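Local structure of 177aa long conserved hypothetical protein (ST1454) (Sulfolobus tokodaii, 1WOZ) at residues A[43-48]-A[108-113]; A[47-52]-A[161-166]; A[65-70]-A[137-142]. The protein probably transfers the adenosyl group of ATP to cob(I)alamin, as expected of a PduO-type corrinoid adenosyltransferase, and assembles as a trimer of helical subunits. All coordinates share one frame; numbering follows the deposited sequence.

Contact 1: A[43-48]-A[108-113]; sequences SKIPWE and SEEASV
Glu110 CG lies 3.4 Å from Lys44 O, and the Glu110 side chain forms the close part of this contact. It packs against the turn that joins helix 23-44 to helix 48-69, where the CA atoms of Ile45 and Glu110 are 5.7 Å apart. The six-membered part of the Trp47 indole meets the same side chain, with Trp47 CZ3 3.7 Å from Glu110 CB. The two side chains cross at about a right angle. Glu110 bends at chi2 (87°), which turns CD away from a straight path. Val113 backs the contact and also touches Phe40 and Ala41 of helix 23-44.

The Pro46 edge is the solvent side. Glu110 OE2 ends 3.9 Å from Pro46 CD and forms a salt bridge with Arg164. Pro46 CG sits 3.7 Å above the centre of the Trp47 ring.

The Lys44 end is polar and packs against neighbouring subunits. Lys44 NZ approaches Glu109 OE1 at 2.8 Å, a weak hydrogen bond within a salt bridge, but the position of OE1 is less certain. The stronger partner of Lys44 is Glu109 of the third subunit, and that of Glu109 is Lys44 of the second. Ser108 OG caps helix 109-134, accepting from Ala111 N at 3.1 Å. The chemistry therefore divides: carbon packing and the Glu110 charge join parts of one subunit, while the Lys44 and Glu109 charges link the subunits of the trimer.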
loop_
_atom_site.group_PDB
_atom_site.type_symbol
_atom_site.label_atom_id
_atom_site.label_comp_id
_atom_site.label_asym_id
_atom_site.label_seq_id
_atom_site.Cartn_x
_atom_site.Cartn_y
_atom_site.Cartn_z
ATOM N N SER A 43 -6.594 8.095 -11.600
ATOM C CA SER A 43 -5.590 8.689 -12.484
ATOM C C SER A 43 -5.049 7.698 -13.532
ATOM O O SER A 43 -4.507 8.108 -14.557
ATOM C CB SER A 43 -4.404 9.257 -11.679
ATOM O OG SER A 43 -3.513 8.228 -11.240
ATOM N N LYS A 44 -5.205 6.404 -13.292
ATOM C CA LYS A 44 -4.674 5.387 -14.211
ATOM C C LYS A 44 -5.728 4.749 -15.126
ATOM O O LYS A 44 -5.402 3.941 -15.989
ATOM C CB LYS A 44 -4.010 4.258 -13.408
ATOM C CG LYS A 44 -2.866 4.678 -12.499
ATOM C CD LYS A 44 -1.664 5.102 -13.295
ATOM C CE LYS A 44 -1.047 3.926 -14.046
ATOM N NZ LYS A 44 0.156 4.357 -14.828
ATOM N N ILE A 45 -6.979 5.109 -14.936
ATOM C CA ILE A 45 -8.096 4.540 -15.696
ATOM C C ILE A 45 -8.618 5.572 -16.698
ATOM O O ILE A 45 -8.981 6.689 -16.324
ATOM C CB ILE A 45 -9.231 4.130 -14.702
ATOM C CG1 ILE A 45 -8.806 2.878 -13.924
ATOM C CG2 ILE A 45 -10.538 3.883 -15.423
ATOM C CD1 ILE A 45 -9.724 2.625 -12.702
ATOM N N PRO A 46 -8.690 5.201 -17.982
ATOM C CA PRO A 46 -9.169 6.138 -19.000
ATOM C C PRO A 46 -10.682 6.173 -19.228
ATOM O O PRO A 46 -11.185 7.052 -19.924
ATOM C CB PRO A 46 -8.437 5.661 -20.249
ATOM C CG PRO A 46 -8.527 4.142 -20.087
ATOM C CD PRO A 46 -8.185 3.954 -18.601
ATOM N N TRP A 47 -11.418 5.244 -18.648
ATOM C CA TRP A 47 -12.849 5.182 -18.917
ATOM C C TRP A 47 -13.667 6.099 -18.035
ATOM O O TRP A 47 -13.585 6.050 -16.802
ATOM C CB TRP A 47 -13.315 3.738 -18.790
ATOM C CG TRP A 47 -12.450 2.801 -19.601
ATOM C CD1 TRP A 47 -12.336 2.745 -20.965
ATOM C CD2 TRP A 47 -11.538 1.827 -19.084
ATOM N NE1 TRP A 47 -11.407 1.796 -21.326
ATOM C CE2 TRP A 47 -10.900 1.217 -20.194
ATOM C CE3 TRP A 47 -11.200 1.413 -17.793
ATOM C CZ2 TRP A 47 -9.938 0.220 -20.049
ATOM C CZ3 TRP A 47 -10.234 0.411 -17.644
ATOM C CH2 TRP A 47 -9.616 -0.173 -18.769
ATOM N N GLU A 48 -14.491 6.914 -18.675
ATOM C CA GLU A 48 -15.268 7.904 -17.936
ATOM C C GLU A 48 -16.295 7.349 -16.986
ATOM O O GLU A 48 -16.564 7.974 -15.953
ATOM C CB GLU A 48 -15.958 8.874 -18.905
ATOM C CG GLU A 48 -15.012 9.707 -19.728
ATOM C CD GLU A 48 -14.145 10.615 -18.897
ATOM O OE1 GLU A 48 -14.624 11.195 -17.884
ATOM O OE2 GLU A 48 -12.971 10.759 -19.272
ATOM N N SER A 108 -4.274 -6.198 -16.912
ATOM C CA SER A 108 -3.964 -4.852 -17.397
ATOM C C SER A 108 -3.529 -3.999 -16.204
ATOM O O SER A 108 -3.823 -4.330 -15.060
ATOM C CB SER A 108 -5.192 -4.201 -18.045
ATOM O OG SER A 108 -6.285 -4.157 -17.144
ATOM N N GLU A 109 -2.810 -2.913 -16.462
ATOM C CA GLU A 109 -2.389 -2.063 -15.343
ATOM C C GLU A 109 -3.648 -1.492 -14.670
ATOM O O GLU A 109 -3.674 -1.319 -13.451
ATOM C CB GLU A 109 -1.458 -0.936 -15.840
ATOM C CG GLU A 109 -0.842 -0.119 -14.688
ATOM C CD GLU A 109 0.192 0.886 -15.159
ATOM O OE1 GLU A 109 0.680 1.659 -14.305
ATOM O OE2 GLU A 109 0.521 0.896 -16.365
ATOM N N GLU A 110 -4.692 -1.215 -15.460
ATOM C CA GLU A 110 -5.942 -0.690 -14.906
ATOM C C GLU A 110 -6.591 -1.686 -13.939
ATOM O O GLU A 110 -6.952 -1.329 -12.805
ATOM C CB GLU A 110 -6.941 -0.347 -16.020
ATOM C CG GLU A 110 -6.521 0.824 -16.885
ATOM C CD GLU A 110 -5.635 0.432 -18.055
ATOM O OE1 GLU A 110 -5.216 -0.741 -18.147
ATOM O OE2 GLU A 110 -5.349 1.316 -18.892
ATOM N N ALA A 111 -6.741 -2.935 -14.374
ATOM C CA ALA A 111 -7.319 -3.943 -13.493
ATOM C C ALA A 111 -6.390 -4.181 -12.286
ATOM O O ALA A 111 -6.859 -4.409 -11.168
ATOM C CB ALA A 111 -7.523 -5.262 -14.249
ATOM N N SER A 112 -5.080 -4.125 -12.507
ATOM C CA SER A 112 -4.147 -4.376 -11.410
ATOM C C SER A 112 -4.260 -3.316 -10.326
ATOM O O SER A 112 -4.264 -3.651 -9.144
ATOM C CB SER A 112 -2.694 -4.438 -11.915
ATOM O OG SER A 112 -2.525 -5.536 -12.801
ATOM N N VAL A 113 -4.355 -2.043 -10.712
ATOM C CA VAL A 113 -4.468 -1.005 -9.697
ATOM C C VAL A 113 -5.812 -1.097 -8.984
ATOM O O VAL A 113 -5.912 -0.787 -7.783
ATOM C CB VAL A 113 -4.248 0.402 -10.284
ATOM C CG1 VAL A 113 -4.276 1.445 -9.157
ATOM C CG2 VAL A 113 -2.882 0.463 -10.952
#

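Contact 2: A[47-52]-A[161-166]; sequences WEDMKK and NKRRNV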
loop_
_atom_site.group_PDB
_atom_site.type_symbol
_atom_site.label_atom_id
_atom_site.label_comp_id
_atom_site.label_asym_id
_atom_site.label_seq_id
_atom_site.Cartn_x
_atom_site.Cartn_y
_atom_site.Cartn_z
ATOM N N TRP A 47 -11.418 5.244 -18.648
ATOM C CA TRP A 47 -12.849 5.182 -18.917
ATOM C C TRP A 47 -13.667 6.099 -18.035
ATOM O O TRP A 47 -13.585 6.050 -16.802
ATOM C CB TRP A 47 -13.315 3.738 -18.790
ATOM C CG TRP A 47 -12.450 2.801 -19.601
ATOM C CD1 TRP A 47 -12.336 2.745 -20.965
ATOM C CD2 TRP A 47 -11.538 1.827 -19.084
ATOM N NE1 TRP A 47 -11.407 1.796 -21.326
ATOM C CE2 TRP A 47 -10.900 1.217 -20.194
ATOM C CE3 TRP A 47 -11.200 1.413 -17.793
ATOM C CZ2 TRP A 47 -9.938 0.220 -20.049
ATOM C CZ3 TRP A 47 -10.234 0.411 -17.644
ATOM C CH2 TRP A 47 -9.616 -0.173 -18.769
ATOM N N GLU A 48 -14.491 6.914 -18.675
ATOM C CA GLU A 48 -15.268 7.904 -17.936
ATOM C C GLU A 48 -16.295 7.349 -16.986
ATOM O O GLU A 48 -16.564 7.974 -15.953
ATOM C CB GLU A 48 -15.958 8.874 -18.905
ATOM C CG GLU A 48 -15.012 9.707 -19.728
ATOM C CD GLU A 48 -14.145 10.615 -18.897
ATOM O OE1 GLU A 48 -14.624 11.195 -17.884
ATOM O OE2 GLU A 48 -12.971 10.759 -19.272
ATOM N N ASP A 49 -16.881 6.195 -17.306
ATOM C CA ASP A 49 -17.867 5.636 -16.405
ATOM C C ASP A 49 -17.253 5.236 -15.087
ATOM O O ASP A 49 -17.842 5.484 -14.026
ATOM C CB ASP A 49 -18.640 4.452 -17.030
ATOM C CG ASP A 49 -17.737 3.329 -17.584
ATOM O OD1 ASP A 49 -16.490 3.463 -17.661
ATOM O OD2 ASP A 49 -18.319 2.293 -17.968
HETATM N N MSE A 50 -16.072 4.624 -15.142
HETATM C CA MSE A 50 -15.402 4.221 -13.912
HETATM C C MSE A 50 -14.880 5.418 -13.127
HETATM O O MSE A 50 -14.939 5.428 -11.902
HETATM C CB MSE A 50 -14.236 3.274 -14.206
HETATM C CG MSE A 50 -14.681 1.879 -14.548
HETATM SE SE MSE A 50 -13.137 0.688 -14.663
HETATM C CE MSE A 50 -13.871 -0.589 -15.953
ATOM N N LYS A 51 -14.346 6.413 -13.827
ATOM C CA LYS A 51 -13.841 7.604 -13.151
ATOM C C LYS A 51 -14.988 8.259 -12.381
ATOM O O LYS A 51 -14.823 8.632 -11.221
ATOM C CB LYS A 51 -13.280 8.624 -14.151
ATOM C CG LYS A 51 -11.984 8.244 -14.871
ATOM C CD LYS A 51 -11.576 9.415 -15.801
ATOM C CE LYS A 51 -10.258 9.195 -16.550
ATOM N NZ LYS A 51 -9.031 9.238 -15.665
ATOM N N LYS A 52 -16.146 8.385 -13.028
ATOM C CA LYS A 52 -17.317 8.997 -12.383
ATOM C C LYS A 52 -17.733 8.239 -11.121
ATOM O O LYS A 52 -17.963 8.850 -10.057
ATOM C CB LYS A 52 -18.494 9.054 -13.373
ATOM C CG LYS A 52 -19.851 9.431 -12.763
ATOM C CD LYS A 52 -20.958 9.302 -13.823
ATOM C CE LYS A 52 -22.353 9.593 -13.266
ATOM N NZ LYS A 52 -22.511 11.026 -12.881
ATOM N N ASN A 161 -10.056 -5.430 -17.627
ATOM C CA ASN A 161 -9.320 -6.414 -18.440
ATOM C C ASN A 161 -10.038 -6.696 -19.750
ATOM O O ASN A 161 -9.414 -6.770 -20.794
ATOM C CB ASN A 161 -9.086 -7.728 -17.664
ATOM C CG ASN A 161 -7.872 -7.635 -16.754
ATOM O OD1 ASN A 161 -6.960 -6.836 -17.012
ATOM N ND2 ASN A 161 -7.851 -8.432 -15.690
ATOM N N LYS A 162 -11.354 -6.863 -19.705
ATOM C CA LYS A 162 -12.101 -7.091 -20.947
ATOM C C LYS A 162 -11.867 -5.949 -21.934
ATOM O O LYS A 162 -11.600 -6.178 -23.124
ATOM C CB LYS A 162 -13.598 -7.195 -20.665
ATOM C CG LYS A 162 -14.451 -7.392 -21.914
ATOM C CD LYS A 162 -15.910 -7.561 -21.513
ATOM C CE LYS A 162 -16.838 -7.623 -22.728
ATOM N NZ LYS A 162 -16.662 -8.900 -23.465
ATOM N N ARG A 163 -11.968 -4.711 -21.455
ATOM C CA ARG A 163 -11.755 -3.566 -22.335
ATOM C C ARG A 163 -10.324 -3.503 -22.852
ATOM O O ARG A 163 -10.061 -2.866 -23.875
ATOM C CB ARG A 163 -12.108 -2.251 -21.619
ATOM C CG ARG A 163 -13.607 -2.130 -21.322
ATOM C CD ARG A 163 -13.957 -0.790 -20.632
ATOM N NE ARG A 163 -15.364 -0.734 -20.246
ATOM C CZ ARG A 163 -15.912 0.262 -19.554
ATOM N NH1 ARG A 163 -15.165 1.293 -19.179
ATOM N NH2 ARG A 163 -17.194 0.215 -19.211
ATOM N N ARG A 164 -9.398 -4.149 -22.144
ATOM C CA ARG A 164 -8.001 -4.167 -22.554
ATOM C C ARG A 164 -7.603 -5.465 -23.282
ATOM O O ARG A 164 -6.421 -5.690 -23.553
ATOM C CB ARG A 164 -7.081 -3.991 -21.330
ATOM C CG ARG A 164 -7.019 -2.578 -20.797
ATOM C CD ARG A 164 -6.403 -1.652 -21.848
ATOM N NE ARG A 164 -6.089 -0.332 -21.300
ATOM C CZ ARG A 164 -6.287 0.810 -21.955
ATOM N NH1 ARG A 164 -6.805 0.794 -23.181
ATOM N NH2 ARG A 164 -5.958 1.973 -21.396
ATOM N N ASN A 165 -8.571 -6.312 -23.607
ATOM C CA ASN A 165 -8.264 -7.583 -24.289
ATOM C C ASN A 165 -7.317 -8.474 -23.510
ATOM O O ASN A 165 -6.502 -9.200 -24.077
ATOM C CB ASN A 165 -7.695 -7.325 -25.692
ATOM C CG ASN A 165 -8.779 -6.912 -26.674
ATOM O OD1 ASN A 165 -9.176 -5.751 -26.719
ATOM N ND2 ASN A 165 -9.284 -7.871 -27.438
ATOM N N VAL A 166 -7.454 -8.436 -22.194
ATOM C CA VAL A 166 -6.635 -9.247 -21.317
ATOM C C VAL A 166 -7.515 -10.320 -20.660
ATOM O O VAL A 166 -8.575 -10.009 -20.130
ATOM C CB VAL A 166 -6.002 -8.356 -20.217
ATOM C CG1 VAL A 166 -5.347 -9.236 -19.152
ATOM C CG2 VAL A 166 -4.992 -7.390 -20.847
#
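Arg163 does two things at once: it lays its chain over the Trp47 indole and grips Asp49 with the end of its guanidinium. Arg163 CD stands over one face of the five-membered ring of Trp47, 3.6 Å from its centroid, in a CH-pi contact. Further out, Arg163 CZ makes a cation-pi contact at 4.6 Å from the same Trp47 centroid. The guanidinium is not stacked flat, because its plane stands 83° from the ring. Its edge faces Trp47, with Arg163 NH1 3.1 Å from Trp47 CB and that CB near the guanidinium plane. The Arg163 chain is extended from CG to NE and runs past Trp47 in the opposite direction.

Its tip meets that of Asp49, with the two flat groups only 10° apart. Arg163 NH1 bonds Asp49 OD1 at 3.0 Å and Arg163 NH2 bonds Asp49 OD2 at 2.7 Å. Both bonds are nearly straight and use syn lone pairs. Selenomethionine Met50 places CE over one face of the guanidinium, 4.0 Å from Arg163 NH1. Arg164 CG lies at the edge of the Trp47 ring. Arg163 NH2 also bridges to Glu95, so two carboxylates share its charge and would be expected to stabilise it at this surface contact.

Contact 3: A[65-70]-A[137-142]; sequences GEDLST and EINRMI
Leu68, near the end of helix 48-69, and Ile138, just before helix 140-163, bring the two backbones closest, with their CA atoms 6.2 Å apart. Leu68 CD2 lies 3.7 Å from Ile138 CG1, and the two side chains run side by side in the same direction. Leu68 CD2 is also 3.5 Å from Ile142 CD1, which is tight for two carbons. Phe27 of helix 23-44 touches both Leu68 and Ile138.

Asn139 ND2 donates to Asp67 OD2 at 3.0 Å, in a bond of 169°. The donor approaches on the syn side, 16° out of the carboxylate plane. Asp67 CG is anti to the backbone N (chi1 -177°) and lies 4.1 Å from Ile142 CD1. A water donates to Asp67 OD1 at 2.7 Å and accepts from Asn139 N at 2.9 Å. Asn139 is also the N-cap: OD1 takes the N-H of Met141, a selenomethionine, from above its carbonyl plane.

Ser72 OG also bonds Asp67 OD1 and Ile77 N bonds OD2, giving each oxygen two partners. Asn139 ND2 also bonds Ile77 O. These donors would be expected to offset the buried charge, and with Asn139 they join the 70-78 loop to helix 140-163.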
loop_
_atom_site.group_PDB
_atom_site.type_symbol
_atom_site.label_atom_id
_atom_site.label_comp_id
_atom_site.label_asym_id
_atom_site.label_seq_id
_atom_site.Cartn_x
_atom_site.Cartn_y
_atom_site.Cartn_z
ATOM N N GLY A 65 -16.288 9.477 6.936
ATOM C CA GLY A 65 -15.438 10.029 7.982
ATOM C C GLY A 65 -16.191 11.014 8.876
ATOM O O GLY A 65 -15.963 11.066 10.088
ATOM N N GLU A 66 -17.095 11.795 8.297
ATOM C CA GLU A 66 -17.859 12.751 9.097
ATOM C C GLU A 66 -18.887 12.025 9.954
ATOM O O GLU A 66 -19.147 12.424 11.093
ATOM C CB GLU A 66 -18.541 13.788 8.193
ATOM C CG GLU A 66 -17.528 14.630 7.441
ATOM C CD GLU A 66 -18.039 16.007 7.032
ATOM O OE1 GLU A 66 -19.065 16.107 6.321
ATOM O OE2 GLU A 66 -17.375 16.988 7.423
ATOM N N ASP A 67 -19.469 10.962 9.411
ATOM C CA ASP A 67 -20.425 10.152 10.163
ATOM C C ASP A 67 -19.668 9.676 11.411
ATOM O O ASP A 67 -20.079 9.944 12.543
ATOM C CB ASP A 67 -20.885 8.950 9.305
ATOM C CG ASP A 67 -21.932 8.087 9.993
ATOM O OD1 ASP A 67 -21.931 7.979 11.236
ATOM O OD2 ASP A 67 -22.751 7.487 9.276
ATOM N N LEU A 68 -18.538 8.998 11.207
ATOM C CA LEU A 68 -17.714 8.489 12.317
ATOM C C LEU A 68 -17.310 9.543 13.343
ATOM O O LEU A 68 -17.396 9.303 14.548
ATOM C CB LEU A 68 -16.411 7.866 11.793
ATOM C CG LEU A 68 -16.513 6.579 10.984
ATOM C CD1 LEU A 68 -15.123 6.249 10.392
ATOM C CD2 LEU A 68 -17.015 5.452 11.883
ATOM N N SER A 69 -16.833 10.686 12.850
ATOM C CA SER A 69 -16.375 11.802 13.677
ATOM C C SER A 69 -17.461 12.546 14.457
ATOM O O SER A 69 -17.147 13.246 15.431
ATOM C CB SER A 69 -15.628 12.829 12.808
ATOM O OG SER A 69 -14.442 12.273 12.259
ATOM N N THR A 70 -18.717 12.406 14.041
ATOM C CA THR A 70 -19.818 13.103 14.708
ATOM C C THR A 70 -20.914 12.164 15.197
ATOM O O THR A 70 -22.043 12.601 15.427
ATOM C CB THR A 70 -20.477 14.143 13.769
ATOM O OG1 THR A 70 -21.158 13.472 12.706
ATOM C CG2 THR A 70 -19.420 15.066 13.169
ATOM N N GLU A 137 -20.384 2.610 18.997
ATOM C CA GLU A 137 -21.310 3.592 18.449
ATOM C C GLU A 137 -21.168 3.756 16.933
ATOM O O GLU A 137 -21.981 4.421 16.300
ATOM C CB GLU A 137 -21.088 4.951 19.119
ATOM C CG GLU A 137 -20.493 4.870 20.517
ATOM C CD GLU A 137 -19.105 4.237 20.525
ATOM O OE1 GLU A 137 -18.237 4.701 19.756
ATOM O OE2 GLU A 137 -18.884 3.282 21.298
ATOM N N ILE A 138 -20.141 3.167 16.343
ATOM C CA ILE A 138 -19.967 3.312 14.904
ATOM C C ILE A 138 -21.184 2.792 14.140
ATOM O O ILE A 138 -21.744 1.745 14.465
ATOM C CB ILE A 138 -18.678 2.595 14.414
ATOM C CG1 ILE A 138 -18.774 2.311 12.915
ATOM C CG2 ILE A 138 -18.450 1.316 15.205
ATOM C CD1 ILE A 138 -17.687 1.434 12.393
ATOM N N ASN A 139 -21.601 3.552 13.133
ATOM C CA ASN A 139 -22.731 3.192 12.287
ATOM C C ASN A 139 -22.392 1.912 11.506
ATOM O O ASN A 139 -21.466 1.893 10.700
ATOM C CB ASN A 139 -23.023 4.358 11.330
ATOM C CG ASN A 139 -24.157 4.068 10.356
ATOM O OD1 ASN A 139 -24.753 2.988 10.356
ATOM N ND2 ASN A 139 -24.448 5.038 9.508
ATOM N N ARG A 140 -23.147 0.845 11.761
ATOM C CA ARG A 140 -22.946 -0.455 11.114
ATOM C C ARG A 140 -23.007 -0.397 9.578
ATOM O O ARG A 140 -22.381 -1.210 8.888
ATOM C CB ARG A 140 -24.003 -1.438 11.648
ATOM C CG ARG A 140 -23.954 -2.859 11.077
ATOM C CD ARG A 140 -22.702 -3.619 11.528
ATOM N NE ARG A 140 -22.671 -5.015 11.070
ATOM C CZ ARG A 140 -23.540 -5.957 11.442
ATOM N NH1 ARG A 140 -24.526 -5.664 12.283
ATOM N NH2 ARG A 140 -23.413 -7.201 10.981
HETATM N N MSE A 141 -23.752 0.562 9.041
HETATM C CA MSE A 141 -23.879 0.695 7.598
HETATM C C MSE A 141 -22.535 1.028 6.931
HETATM O O MSE A 141 -22.356 0.844 5.727
HETATM C CB MSE A 141 -24.911 1.767 7.245
HETATM C CG MSE A 141 -25.499 1.609 5.845
HETATM SE SE MSE A 141 -26.502 -0.107 5.574
HETATM C CE MSE A 141 -26.715 -0.644 7.374
ATOM N N ILE A 142 -21.605 1.526 7.721
ATOM C CA ILE A 142 -20.283 1.878 7.213
ATOM C C ILE A 142 -19.533 0.613 6.812
ATOM O O ILE A 142 -18.888 0.565 5.758
ATOM C CB ILE A 142 -19.502 2.642 8.280
ATOM C CG1 ILE A 142 -20.098 4.056 8.399
ATOM C CG2 ILE A 142 -18.002 2.713 7.926
ATOM C CD1 ILE A 142 -19.501 4.856 9.543
HETATM O O HOH W 1 -20.651 6.309 12.890
#

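How the contacts relate
Contacts 1 and 2 lie together at one end of the helical bundle, with centres 7 Å apart. They share Trp47 and Glu48, and the Glu110-Arg164 salt bridge joins them directly. Contact 3 lies on the opposite side of the chain's centre. Its centre is about 30 Å from that of contact 1 and about 32 Å from that of contact 2. Contacts 2 and 3 both join helix 48-69 to helix 140-163, one near each end of the pair. Along the chain, contact 3 is nested within the loop closed by contact 2, and its segments alternate with those of contact 1. The contacts thus join helices near both ends of the bundle, and the charges of contact 1 are shared with neighbouring subunits.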